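Local coordinates for protein putative glucoamylase (Bacteroides caccae ATCC 43185, PDB 4QT9) that probably hydrolyses glucosidic bonds of starch-like glucans, being a putative glucoamylase built on an alpha/alpha toroid, at residues Phe200-His203 with Gly204-Cys208; Cys208-Met211 with Tyr212-Ala215; Gly222-Ala225 with Ala226-His229; Pro418-Gln421 with Ala422-Lys426. All coordinates share one frame; numbering follows the deposited sequence.

Contact 1: Phe200-His203 with Gly204-Cys208; sequences FPIH and GYNEC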
ATOM      1  N   PHE A 200       1.760  -4.049 -20.191  1.00 31.24           N
ATOM      2  CA  PHE A 200       1.952  -2.845 -19.395  1.00 30.29           C
ATOM      3  C   PHE A 200       3.378  -2.810 -18.797  1.00 30.21           C
ATOM      4  O   PHE A 200       3.551  -3.232 -17.654  1.00 27.19           O
ATOM      5  CB  PHE A 200       0.890  -2.750 -18.284  1.00 32.37           C
ATOM      6  CG  PHE A 200       0.672  -1.374 -17.699  1.00 35.44           C
ATOM      7  CD1 PHE A 200       1.730  -0.648 -17.164  1.00 38.78           C
ATOM      8  CD2 PHE A 200      -0.601  -0.823 -17.634  1.00 40.73           C
ATOM      9  CE1 PHE A 200       1.532   0.626 -16.626  1.00 40.06           C
ATOM     10  CE2 PHE A 200      -0.800   0.447 -17.083  1.00 44.16           C
ATOM     11  CZ  PHE A 200       0.272   1.158 -16.575  1.00 41.41           C
ATOM     12  N   PRO A 201       4.410  -2.299 -19.525  1.00 27.67           N
ATOM     13  CA  PRO A 201       5.754  -2.164 -18.898  1.00 26.43           C
ATOM     14  C   PRO A 201       5.701  -1.004 -17.887  1.00 28.70           C
ATOM     15  O   PRO A 201       5.114   0.019 -18.212  1.00 29.35           O
ATOM     16  CB  PRO A 201       6.680  -1.910 -20.087  1.00 28.78           C
ATOM     17  CG  PRO A 201       5.800  -1.346 -21.156  1.00 33.47           C
ATOM     18  CD  PRO A 201       4.370  -1.712 -20.883  1.00 28.86           C
ATOM     19  N   ILE A 202       6.244  -1.154 -16.662  1.00 22.92           N
ATOM     20  CA  ILE A 202       6.078  -0.100 -15.649  0.50 20.97           C
ATOM     21  C   ILE A 202       7.210   0.937 -15.650  1.00 24.93           C
ATOM     22  O   ILE A 202       8.384   0.634 -15.372  1.00 25.17           O
ATOM     23  CB  ILE A 202       5.842  -0.709 -14.238  0.50 22.24           C
ATOM     24  CG1 ILE A 202       4.512  -1.471 -14.215  0.50 21.96           C
ATOM     25  CG2 ILE A 202       5.873   0.355 -13.133  0.50 21.19           C
ATOM     26  CD1 ILE A 202       4.523  -2.692 -13.352  0.50 22.51           C
ATOM     27  N   HIS A 203       6.821   2.192 -15.924  1.00 22.14           N
ATOM     28  CA  HIS A 203       7.733   3.323 -15.938  1.00 22.95           C
ATOM     29  C   HIS A 203       7.366   4.256 -14.784  1.00 27.03           C
ATOM     30  O   HIS A 203       6.184   4.428 -14.503  1.00 25.76           O
ATOM     31  CB  HIS A 203       7.685   4.065 -17.299  1.00 24.70           C
ATOM     32  CG  HIS A 203       7.938   3.185 -18.494  1.00 28.01           C
ATOM     33  ND1 HIS A 203       9.142   2.511 -18.662  1.00 29.84           N
ATOM     34  CD2 HIS A 203       7.133   2.908 -19.546  1.00 29.30           C
ATOM     35  CE1 HIS A 203       9.027   1.858 -19.809  1.00 29.49           C
ATOM     36  NE2 HIS A 203       7.835   2.074 -20.378  1.00 29.67           N
ATOM     37  N   GLY A 204       8.355   4.856 -14.122  1.00 22.66           N
ATOM     38  CA  GLY A 204       8.045   5.766 -13.016  1.00 20.93           C
ATOM     39  C   GLY A 204       7.712   7.182 -13.454  1.00 24.54           C
ATOM     40  O   GLY A 204       7.923   7.520 -14.616  1.00 23.32           O
ATOM     41  N   TYR A 205       7.223   8.050 -12.545  1.00 23.18           N
ATOM     42  CA  TYR A 205       6.940   7.704 -11.156  1.00 23.11           C
ATOM     43  C   TYR A 205       5.463   7.364 -11.003  1.00 25.47           C
ATOM     44  O   TYR A 205       4.604   8.032 -11.576  1.00 24.20           O
ATOM     45  CB  TYR A 205       7.339   8.860 -10.175  1.00 24.65           C
ATOM     46  CG  TYR A 205       7.142   8.462  -8.723  1.00 25.58           C
ATOM     47  CD1 TYR A 205       8.121   7.751  -8.035  1.00 27.24           C
ATOM     48  CD2 TYR A 205       5.947   8.730  -8.061  1.00 27.08           C
ATOM     49  CE1 TYR A 205       7.911   7.311  -6.727  1.00 26.90           C
ATOM     50  CE2 TYR A 205       5.723   8.295  -6.756  1.00 27.51           C
ATOM     51  CZ  TYR A 205       6.701   7.570  -6.100  1.00 31.67           C
ATOM     52  OH  TYR A 205       6.478   7.161  -4.805  1.00 28.77           O
ATOM     53  N   ASN A 206       5.182   6.344 -10.199  1.00 21.62           N
ATOM     54  CA  ASN A 206       3.831   5.914  -9.813  1.00 22.04           C
ATOM     55  C   ASN A 206       3.996   5.152  -8.491  1.00 26.01           C
ATOM     56  O   ASN A 206       5.078   5.152  -7.921  1.00 27.13           O
ATOM     57  CB  ASN A 206       3.055   5.134 -10.940  1.00 18.59           C
ATOM     58  CG  ASN A 206       3.702   3.853 -11.406  1.00 36.76           C
ATOM     59  OD1 ASN A 206       4.466   3.219 -10.689  1.00 26.12           O
ATOM     60  ND2 ASN A 206       3.411   3.434 -12.621  1.00 31.09           N
ATOM     61  N   GLU A 207       2.966   4.502  -8.005  1.00 24.14           N
ATOM     62  CA  GLU A 207       2.986   3.783  -6.719  1.00 22.74           C
ATOM     63  C   GLU A 207       3.891   2.507  -6.691  1.00 28.36           C
ATOM     64  O   GLU A 207       4.002   1.888  -5.625  1.00 28.58           O
ATOM     65  CB  GLU A 207       1.544   3.386  -6.365  1.00 22.21           C
ATOM     66  CG  GLU A 207       1.000   2.229  -7.186  1.00 25.74           C
ATOM     67  CD  GLU A 207       0.310   2.549  -8.497  1.00 41.98           C
ATOM     68  OE1 GLU A 207       0.784   3.452  -9.217  1.00 33.48           O
ATOM     69  OE2 GLU A 207      -0.692   1.871  -8.823  1.00 45.02           O
ATOM     70  N   CYS A 208       4.498   2.107  -7.834  1.00 25.32           N
ATOM     71  CA  CYS A 208       5.177   0.801  -7.991  1.00 25.40           C
ATOM     72  C   CYS A 208       6.689   0.761  -7.729  1.00 29.03           C
ATOM     73  O   CYS A 208       7.267  -0.262  -8.063  1.00 29.80           O
ATOM     74  CB  CYS A 208       4.872   0.228  -9.375  1.00 26.23           C
ATOM     75  SG  CYS A 208       3.112   0.269  -9.816  1.00 31.39           S
TER
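Ile-202 and His-203 run in an extended conformation into Gly-204, and the cis peptide bond before Tyr-205 helps turn the chain back so that Asn-206 and Cys-208 meet Ile-202, with no hydrogen bond between the two segments. In one of its two modelled conformers, Ile-202 touches through CG2: this methyl lies 3.9 Å from Cys-208 CB and 4.0 Å from Asn-206 ND2, and the Ile-202 and Asn-206 side chains cross at about a right angle. Asn-206 holds CG between its own backbone N and carbonyl carbon (chi1 61°), which lets OD1 curl onward along the chain. OD1 accepts from Cys-208 N at 3.1 Å with a fairly straight N-H (155°), the donor lying 31° off the amide carbonyl plane; this is an Asx turn just before helix 209-217. ND2 passes 3.5 Å from His-203 O, but the angle is too poor for a hydrogen bond. The imidazole of His-203 leads away, its ND1 bonded to Gly-231 O. An acetate ion, probably from the crystallisation liquor, lies near Asn-206. Trp-232 of helix 225-232 packs on Ile-202, Asn-206 and Cys-208, while Val-136 of helix 135-152 touches Ile-202 and Cys-208.

Contact 2: Cys208-Met211 with Tyr212-Ala215; sequences CMIM and YILA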
ATOM      1  N   CYS A 208       4.498   2.107  -7.834  1.00 25.32           N
ATOM      2  CA  CYS A 208       5.177   0.801  -7.991  1.00 25.40           C
ATOM      3  C   CYS A 208       6.689   0.761  -7.729  1.00 29.03           C
ATOM      4  O   CYS A 208       7.267  -0.262  -8.063  1.00 29.80           O
ATOM      5  CB  CYS A 208       4.872   0.228  -9.375  1.00 26.23           C
ATOM      6  SG  CYS A 208       3.112   0.269  -9.816  1.00 31.39           S
HETATM    7  N   MSE A 209       7.336   1.787  -7.123  1.00 23.61           N
HETATM    8  CA  MSE A 209       8.797   1.763  -6.951  1.00 21.29           C
HETATM    9  C   MSE A 209       9.326   0.520  -6.178  1.00 25.64           C
HETATM   10  O   MSE A 209      10.303  -0.071  -6.629  1.00 25.67           O
HETATM   11  CB  MSE A 209       9.338   3.048  -6.290  1.00 21.67           C
HETATM   12  CG  MSE A 209      10.875   3.152  -6.343  1.00 26.50           C
HETATM   13 SE   MSE A 209      11.463   4.942  -5.835  0.75 31.88          SE
HETATM   14  CE  MSE A 209      11.441   4.746  -3.949  1.00 28.28           C
ATOM     15  N   ILE A 210       8.690   0.128  -5.046  1.00 23.02           N
ATOM     16  CA  ILE A 210       9.104  -1.005  -4.210  1.00 21.92           C
ATOM     17  C   ILE A 210       9.166  -2.320  -5.044  1.00 25.13           C
ATOM     18  O   ILE A 210       9.935  -3.228  -4.716  1.00 23.87           O
ATOM     19  CB  ILE A 210       8.204  -1.140  -2.924  1.00 25.51           C
ATOM     20  CG1 ILE A 210       8.875  -1.957  -1.787  1.00 25.64           C
ATOM     21  CG2 ILE A 210       6.791  -1.689  -3.218  1.00 26.05           C
ATOM     22  CD1 ILE A 210      10.281  -1.405  -1.295  1.00 32.22           C
HETATM   23  N   MSE A 211       8.382  -2.411  -6.126  1.00 21.06           N
HETATM   24  CA  MSE A 211       8.414  -3.603  -6.992  1.00 19.41           C
HETATM   25  C   MSE A 211       9.810  -3.755  -7.675  1.00 23.44           C
HETATM   26  O   MSE A 211      10.328  -4.862  -7.744  1.00 22.42           O
HETATM   27  CB  MSE A 211       7.286  -3.536  -8.034  1.00 19.56           C
HETATM   28  CG  MSE A 211       7.206  -4.777  -8.903  1.00 23.79           C
HETATM   29 SE   MSE A 211       6.261  -4.355 -10.548  0.75 28.83          SE
HETATM   30  CE  MSE A 211       7.191  -2.790 -11.060  1.00 25.14           C
ATOM     31  N   TYR A 212      10.407  -2.643  -8.150  1.00 20.83           N
ATOM     32  CA  TYR A 212      11.766  -2.649  -8.720  1.00 18.51           C
ATOM     33  C   TYR A 212      12.812  -2.873  -7.636  1.00 22.41           C
ATOM     34  O   TYR A 212      13.816  -3.516  -7.913  1.00 21.20           O
ATOM     35  CB  TYR A 212      12.057  -1.310  -9.433  1.00 18.74           C
ATOM     36  CG  TYR A 212      11.541  -1.279 -10.850  1.00 18.65           C
ATOM     37  CD1 TYR A 212      12.313  -1.753 -11.902  1.00 20.53           C
ATOM     38  CD2 TYR A 212      10.265  -0.810 -11.137  1.00 18.46           C
ATOM     39  CE1 TYR A 212      11.820  -1.773 -13.205  1.00 22.86           C
ATOM     40  CE2 TYR A 212       9.753  -0.847 -12.435  1.00 19.00           C
ATOM     41  CZ  TYR A 212      10.533  -1.339 -13.463  1.00 24.50           C
ATOM     42  OH  TYR A 212      10.068  -1.335 -14.754  1.00 25.02           O
ATOM     43  N   ILE A 213      12.624  -2.313  -6.413  1.00 21.27           N
ATOM     44  CA  ILE A 213      13.617  -2.520  -5.326  1.00 20.59           C
ATOM     45  C   ILE A 213      13.637  -4.027  -4.940  1.00 23.76           C
ATOM     46  O   ILE A 213      14.719  -4.608  -4.867  1.00 23.15           O
ATOM     47  CB  ILE A 213      13.374  -1.578  -4.109  1.00 22.91           C
ATOM     48  CG1 ILE A 213      13.803  -0.115  -4.472  1.00 23.79           C
ATOM     49  CG2 ILE A 213      14.110  -2.067  -2.841  1.00 23.17           C
ATOM     50  CD1 ILE A 213      13.032   0.902  -3.800  1.00 26.33           C
ATOM     51  N   LEU A 214      12.463  -4.658  -4.754  1.00 20.07           N
ATOM     52  CA  LEU A 214      12.367  -6.101  -4.419  1.00 19.32           C
ATOM     53  C   LEU A 214      12.829  -6.986  -5.588  1.00 23.20           C
ATOM     54  O   LEU A 214      13.475  -8.000  -5.355  1.00 23.19           O
ATOM     55  CB  LEU A 214      10.944  -6.458  -4.008  1.00 19.55           C
ATOM     56  CG  LEU A 214      10.476  -5.836  -2.701  1.00 22.91           C
ATOM     57  CD1 LEU A 214       9.014  -6.103  -2.488  1.00 23.17           C
ATOM     58  CD2 LEU A 214      11.329  -6.319  -1.507  1.00 24.00           C
ATOM     59  N   ALA A 215      12.567  -6.570  -6.843  1.00 22.16           N
ATOM     60  CA  ALA A 215      13.045  -7.290  -8.023  1.00 23.13           C
ATOM     61  C   ALA A 215      14.568  -7.356  -8.023  1.00 25.53           C
ATOM     62  O   ALA A 215      15.113  -8.408  -8.301  1.00 25.52           O
ATOM     63  CB  ALA A 215      12.557  -6.619  -9.288  1.00 24.27           C
TER
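Met-209 O and Ile-213 N, 3.2 Å apart, form one of the i to i+4 bonds with which residues 209-215 wind into helix 209-217, Cys-208 leading in. Leu-214 N to Ile-210 O is the straighter link (2.9 Å, 170°), Ala-215 N to Met-211 O follows, and Met-209 O also receives a weak bond from Tyr-212 N. Both selenomethionines hold CG anti to the backbone N (chi1 -176° for Met-211) and bend at chi3, but they meet different partners. Met-209 CG lies 4.0 Å from Ile-213 CD1. Met-211 CE rests 3.5 Å from Tyr-212 CE2, approaching the ring obliquely, and the two side chains lie side by side, pointing the same way. The outer atoms of Ile-210 reach both Ile-213 and Leu-214. Its CD1 comes within 4.2 Å of Ile-213 CG2, crossing that side chain at about a right angle, while its CG1 is 4.2 Å from Leu-214 CD1. Leu-214 CG sits 3.3 Å from Ile-210 O, close to the oxygen that its own backbone N uses. Every residue here is buried. The phenol oxygen of Tyr-212 is satisfied by Ile-202 O and Leu-186 N, which ties the helix to the loop just before it and to the chain ahead of strand 189-190. Around the helix, Met-211 packs on Val-136 and Ala-139 of helix 135-152, Ile-210 and Leu-214 on Phe-414 of helix 409-415, and Tyr-212 on Val-227, Tyr-228 and Trp-232 of helix 225-232.

Contact 3: Gly222-Ala225 with Ala226-His229; sequences GVPA and AVYH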
ATOM      1  N   GLY A 222      16.682 -12.332  -8.973  1.00 25.32           N
ATOM      2  CA  GLY A 222      16.959 -10.896  -9.006  1.00 24.32           C
ATOM      3  C   GLY A 222      17.196 -10.375 -10.410  1.00 29.05           C
ATOM      4  O   GLY A 222      17.669 -11.108 -11.283  1.00 30.20           O
ATOM      5  N   VAL A 223      16.837  -9.118 -10.650  1.00 23.62           N
ATOM      6  CA  VAL A 223      16.997  -8.545 -11.969  1.00 22.58           C
ATOM      7  C   VAL A 223      18.271  -7.674 -12.047  1.00 27.58           C
ATOM      8  O   VAL A 223      18.691  -7.125 -11.019  1.00 27.96           O
ATOM      9  CB  VAL A 223      15.738  -7.735 -12.390  1.00 23.64           C
ATOM     10  CG1 VAL A 223      14.494  -8.612 -12.376  1.00 23.33           C
ATOM     11  CG2 VAL A 223      15.552  -6.487 -11.537  1.00 22.05           C
ATOM     12  N   PRO A 224      18.855  -7.495 -13.263  1.00 23.81           N
ATOM     13  CA  PRO A 224      20.003  -6.556 -13.404  1.00 23.23           C
ATOM     14  C   PRO A 224      19.617  -5.118 -13.036  1.00 24.25           C
ATOM     15  O   PRO A 224      18.450  -4.765 -13.179  1.00 20.36           O
ATOM     16  CB  PRO A 224      20.352  -6.624 -14.890  1.00 25.36           C
ATOM     17  CG  PRO A 224      19.617  -7.772 -15.443  1.00 30.49           C
ATOM     18  CD  PRO A 224      18.466  -8.081 -14.564  1.00 25.22           C
ATOM     19  N   ALA A 225      20.594  -4.266 -12.629  1.00 22.86           N
ATOM     20  CA  ALA A 225      20.319  -2.857 -12.300  1.00 21.96           C
ATOM     21  C   ALA A 225      19.765  -2.103 -13.498  1.00 26.19           C
ATOM     22  O   ALA A 225      18.968  -1.187 -13.305  1.00 22.69           O
ATOM     23  CB  ALA A 225      21.560  -2.165 -11.785  1.00 22.16           C
ATOM     24  N   ALA A 226      20.130  -2.526 -14.731  1.00 25.28           N
ATOM     25  CA  ALA A 226      19.651  -1.904 -15.982  1.00 25.39           C
ATOM     26  C   ALA A 226      18.113  -1.896 -16.055  1.00 27.01           C
ATOM     27  O   ALA A 226      17.527  -0.971 -16.619  1.00 25.75           O
ATOM     28  CB  ALA A 226      20.235  -2.627 -17.190  1.00 26.09           C
ATOM     29  N   VAL A 227      17.472  -2.895 -15.459  1.00 24.54           N
ATOM     30  CA  VAL A 227      16.001  -3.005 -15.415  1.00 24.56           C
ATOM     31  C   VAL A 227      15.426  -1.772 -14.698  1.00 29.28           C
ATOM     32  O   VAL A 227      14.455  -1.203 -15.194  1.00 29.14           O
ATOM     33  CB  VAL A 227      15.536  -4.344 -14.791  1.00 26.83           C
ATOM     34  CG1 VAL A 227      14.028  -4.356 -14.516  1.00 26.28           C
ATOM     35  CG2 VAL A 227      15.928  -5.506 -15.690  1.00 26.06           C
ATOM     36  N   TYR A 228      16.060  -1.325 -13.586  1.00 26.07           N
ATOM     37  CA  TYR A 228      15.644  -0.114 -12.848  1.00 24.99           C
ATOM     38  C   TYR A 228      16.011   1.183 -13.604  1.00 28.13           C
ATOM     39  O   TYR A 228      15.176   2.060 -13.703  1.00 27.00           O
ATOM     40  CB  TYR A 228      16.286  -0.094 -11.449  1.00 25.39           C
ATOM     41  CG  TYR A 228      16.013   1.164 -10.645  1.00 26.41           C
ATOM     42  CD1 TYR A 228      14.807   1.337  -9.974  1.00 28.27           C
ATOM     43  CD2 TYR A 228      16.989   2.144 -10.496  1.00 26.40           C
ATOM     44  CE1 TYR A 228      14.556   2.480  -9.222  1.00 29.60           C
ATOM     45  CE2 TYR A 228      16.749   3.295  -9.748  1.00 27.50           C
ATOM     46  CZ  TYR A 228      15.521   3.470  -9.131  1.00 35.91           C
ATOM     47  OH  TYR A 228      15.263   4.616  -8.413  1.00 35.45           O
ATOM     48  N   HIS A 229      17.247   1.310 -14.120  1.00 26.41           N
ATOM     49  CA  HIS A 229      17.730   2.515 -14.794  1.00 25.77           C
ATOM     50  C   HIS A 229      17.093   2.732 -16.179  1.00 31.96           C
ATOM     51  O   HIS A 229      16.720   3.877 -16.491  1.00 31.84           O
ATOM     52  CB  HIS A 229      19.257   2.493 -14.875  1.00 26.79           C
ATOM     53  CG  HIS A 229      19.882   2.693 -13.528  1.00 29.37           C
ATOM     54  ND1 HIS A 229      19.754   3.901 -12.842  1.00 30.96           N
ATOM     55  CD2 HIS A 229      20.539   1.821 -12.740  1.00 29.91           C
ATOM     56  CE1 HIS A 229      20.349   3.724 -11.677  1.00 29.65           C
ATOM     57  NE2 HIS A 229      20.845   2.493 -11.572  1.00 29.77           N
TER
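The entry into helix 225-232 brings Val-223 and Pro-224, the last residues of the loop, against Val-227 in the first helical turn. Val-223 CG2 reaches Val-227 CB at 3.9 Å, the two side chains crossing at about a right angle. Val-227 has CG1 anti to its backbone N (chi1 170°); this leaves CG2 beside that N and 3.8 Å from Pro-224 CD. At the same place the backbone starts to wind: Val-227 N bonds Pro-224 O at 3.1 Å, from well above the carbonyl plane and not on a lone pair. Ala-225 O accepts next, just as the helix widens into a pi-type turn at 227-229. It takes His-229 N at 3.1 Å, nearly straight (164°) and in the carbonyl plane, together with a weak bond from Tyr-228 N. Tyr-228 and His-229 also meet each other, Tyr-228 CD2 standing 3.9 Å above the centre of the imidazole and His-229 CE1 in plane at the phenol ring's edge. Their polar ends are held from outside, Tyr-228 OH by Asp-278 and His-229 ND1 by Tyr-280. Val-223 packs on Ala-215 of helix 209-217, the Arg-179 loop touches Pro-224 and Val-227, and Leu-427, just past helix 418-426, meets Tyr-228.

Contact 4: Pro418-Gln421 with Ala422-Lys426; sequences PDVQ and AGLTK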
ATOM      1  N   PRO A 418      18.484  -8.451   5.018  1.00 24.10           N
ATOM      2  CA  PRO A 418      19.739  -8.423   4.240  1.00 24.82           C
ATOM      3  C   PRO A 418      19.549  -8.407   2.725  1.00 29.13           C
ATOM      4  O   PRO A 418      20.352  -7.773   2.061  1.00 28.70           O
ATOM      5  CB  PRO A 418      20.493  -9.682   4.671  1.00 27.04           C
ATOM      6  CG  PRO A 418      19.746 -10.211   5.842  1.00 31.94           C
ATOM      7  CD  PRO A 418      18.376  -9.672   5.843  1.00 26.61           C
ATOM      8  N   ASP A 419      18.486  -9.025   2.182  1.00 25.15           N
ATOM      9  CA  ASP A 419      18.256  -8.993   0.727  1.00 24.42           C
ATOM     10  C   ASP A 419      17.806  -7.605   0.269  1.00 26.66           C
ATOM     11  O   ASP A 419      18.182  -7.145  -0.820  1.00 24.90           O
ATOM     12  CB  ASP A 419      17.212 -10.039   0.308  1.00 25.33           C
ATOM     13  CG  ASP A 419      17.674 -11.466   0.506  1.00 31.54           C
ATOM     14  OD1 ASP A 419      18.910 -11.700   0.490  1.00 32.46           O
ATOM     15  OD2 ASP A 419      16.800 -12.354   0.697  1.00 29.68           O
ATOM     16  N   VAL A 420      16.998  -6.942   1.105  1.00 21.48           N
ATOM     17  CA  VAL A 420      16.521  -5.599   0.823  1.00 19.79           C
ATOM     18  C   VAL A 420      17.708  -4.656   0.806  1.00 23.59           C
ATOM     19  O   VAL A 420      17.811  -3.835  -0.105  1.00 24.16           O
ATOM     20  CB  VAL A 420      15.409  -5.143   1.810  1.00 21.94           C
ATOM     21  CG1 VAL A 420      15.057  -3.660   1.575  1.00 21.81           C
ATOM     22  CG2 VAL A 420      14.168  -6.003   1.632  1.00 21.37           C
ATOM     23  N   GLN A 421      18.619  -4.791   1.782  1.00 22.14           N
ATOM     24  CA  GLN A 421      19.811  -3.932   1.886  1.00 24.44           C
ATOM     25  C   GLN A 421      20.744  -4.098   0.676  1.00 28.36           C
ATOM     26  O   GLN A 421      21.351  -3.125   0.240  1.00 28.06           O
ATOM     27  CB  GLN A 421      20.582  -4.217   3.178  1.00 27.36           C
ATOM     28  CG  GLN A 421      19.793  -3.879   4.433  1.00 41.75           C
ATOM     29  CD  GLN A 421      20.688  -3.583   5.604  1.00 72.17           C
ATOM     30  OE1 GLN A 421      21.524  -2.674   5.563  1.00 79.66           O
ATOM     31  NE2 GLN A 421      20.508  -4.314   6.690  1.00 54.07           N
ATOM     32  N   ALA A 422      20.839  -5.315   0.129  1.00 25.93           N
ATOM     33  CA  ALA A 422      21.663  -5.612  -1.053  1.00 25.02           C
ATOM     34  C   ALA A 422      21.008  -5.016  -2.307  1.00 29.32           C
ATOM     35  O   ALA A 422      21.713  -4.537  -3.208  1.00 26.77           O
ATOM     36  CB  ALA A 422      21.833  -7.116  -1.208  1.00 25.28           C
ATOM     37  N   GLY A 423      19.668  -5.089  -2.359  1.00 26.31           N
ATOM     38  CA  GLY A 423      18.869  -4.553  -3.454  1.00 25.89           C
ATOM     39  C   GLY A 423      19.002  -3.048  -3.564  1.00 29.68           C
ATOM     40  O   GLY A 423      19.240  -2.521  -4.656  1.00 30.85           O
ATOM     41  N   LEU A 424      18.898  -2.345  -2.418  1.00 24.83           N
ATOM     42  CA  LEU A 424      19.024  -0.883  -2.343  1.00 22.55           C
ATOM     43  C   LEU A 424      20.430  -0.451  -2.802  1.00 27.95           C
ATOM     44  O   LEU A 424      20.550   0.467  -3.625  1.00 26.95           O
ATOM     45  CB  LEU A 424      18.712  -0.383  -0.919  1.00 21.48           C
ATOM     46  CG  LEU A 424      17.206  -0.430  -0.481  1.00 24.07           C
ATOM     47  CD1 LEU A 424      17.074  -0.163   0.993  1.00 23.99           C
ATOM     48  CD2 LEU A 424      16.369   0.586  -1.235  1.00 22.59           C
ATOM     49  N   THR A 425      21.479  -1.150  -2.318  1.00 25.08           N
ATOM     50  CA  THR A 425      22.865  -0.872  -2.725  1.00 25.96           C
ATOM     51  C   THR A 425      23.017  -1.096  -4.218  1.00 28.96           C
ATOM     52  O   THR A 425      23.529  -0.208  -4.879  1.00 28.93           O
ATOM     53  CB  THR A 425      23.881  -1.705  -1.940  1.00 30.50           C
ATOM     54  OG1 THR A 425      23.659  -1.518  -0.546  1.00 33.74           O
ATOM     55  CG2 THR A 425      25.326  -1.325  -2.269  1.00 31.41           C
ATOM     56  N   LYS A 426      22.520  -2.234  -4.752  1.00 25.96           N
ATOM     57  CA  LYS A 426      22.576  -2.584  -6.193  1.00 25.81           C
ATOM     58  C   LYS A 426      22.007  -1.464  -7.075  1.00 27.81           C
ATOM     59  O   LYS A 426      22.621  -1.134  -8.080  1.00 26.76           O
ATOM     60  CB  LYS A 426      21.791  -3.895  -6.491  1.00 26.70           C
ATOM     61  CG  LYS A 426      22.008  -4.443  -7.901  1.00 33.51           C
ATOM     62  CD  LYS A 426      20.949  -5.496  -8.328  1.00 44.85           C
ATOM     63  CE  LYS A 426      21.163  -6.978  -8.011  1.00 54.11           C
ATOM     64  NZ  LYS A 426      20.003  -7.855  -8.465  1.00 28.51           N
TER
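Val-420 and Leu-424, one turn apart on helix 418-426, lie side by side and point the same way, meeting through Val-420 CG1 and Leu-424 CD1 at 4.1 Å. Leu-424 places CG beside its backbone N (chi1 -72°), which brings that carbon to 3.5 Å from Val-420 O. The same oxygen takes Leu-424 N at 3.0 Å, with the donor nearly along the C=O axis. Gln-421 and Thr-425 form the next pair, and here the touching group is polar. The Thr-425 hydroxyl, also set beside its backbone N (chi1 -54°), folds back along the helix and donates from OG1 to Gln-421 O at 2.9 Å, tilted only 19° from the carbonyl plane. Thr-425 N reaches the same oxygen at 3.2 Å from above that plane. Ala-422 N bonds Pro-418 O, its CB 3.6 Å from that oxygen, and Gly-423 N bonds Asp-419 O. Beyond the helix, Asp-419 OD2 accepts from Trp-170 NE1, while Val-420 packs on Phe-414 and Leu-424 on Met-415, both of helix 409-415. The chemistry is that of an amphipathic helix: an apolar Val-420 and Leu-424 side is buried, whereas Gln-421, Ala-422 and Thr-425 are exposed. The hydroxyl of exposed Thr-425 thus finds its partner within its own helix, on a carbonyl that the main chain already uses.

Overall arrangement
From the N terminus, contact 1 turns the loop after strand 189-190 back on itself and hands over, at the shared Cys-208, to contact 2 on helix 209-217. A probable hydrogen bond from Ile-202 O to Tyr-212 OH ties that loop to the helix. In contact 3 the chain has left helix 209-217, and Val-223 N returns to Ala-215 O, closing the connection into helix 225-232. Contact 4 comes much later, on helix 418-426, yet it rejoins helix 209-217, where Ile-213 and Leu-214 pack on Leu-424 and Val-420, and the loop leading into helix 225-232, where Lys-426 NZ meets Val-223 O. The four follow in series, none nested or crossed; contact 2 touches the other three, and contacts 3 and 4 touch each other.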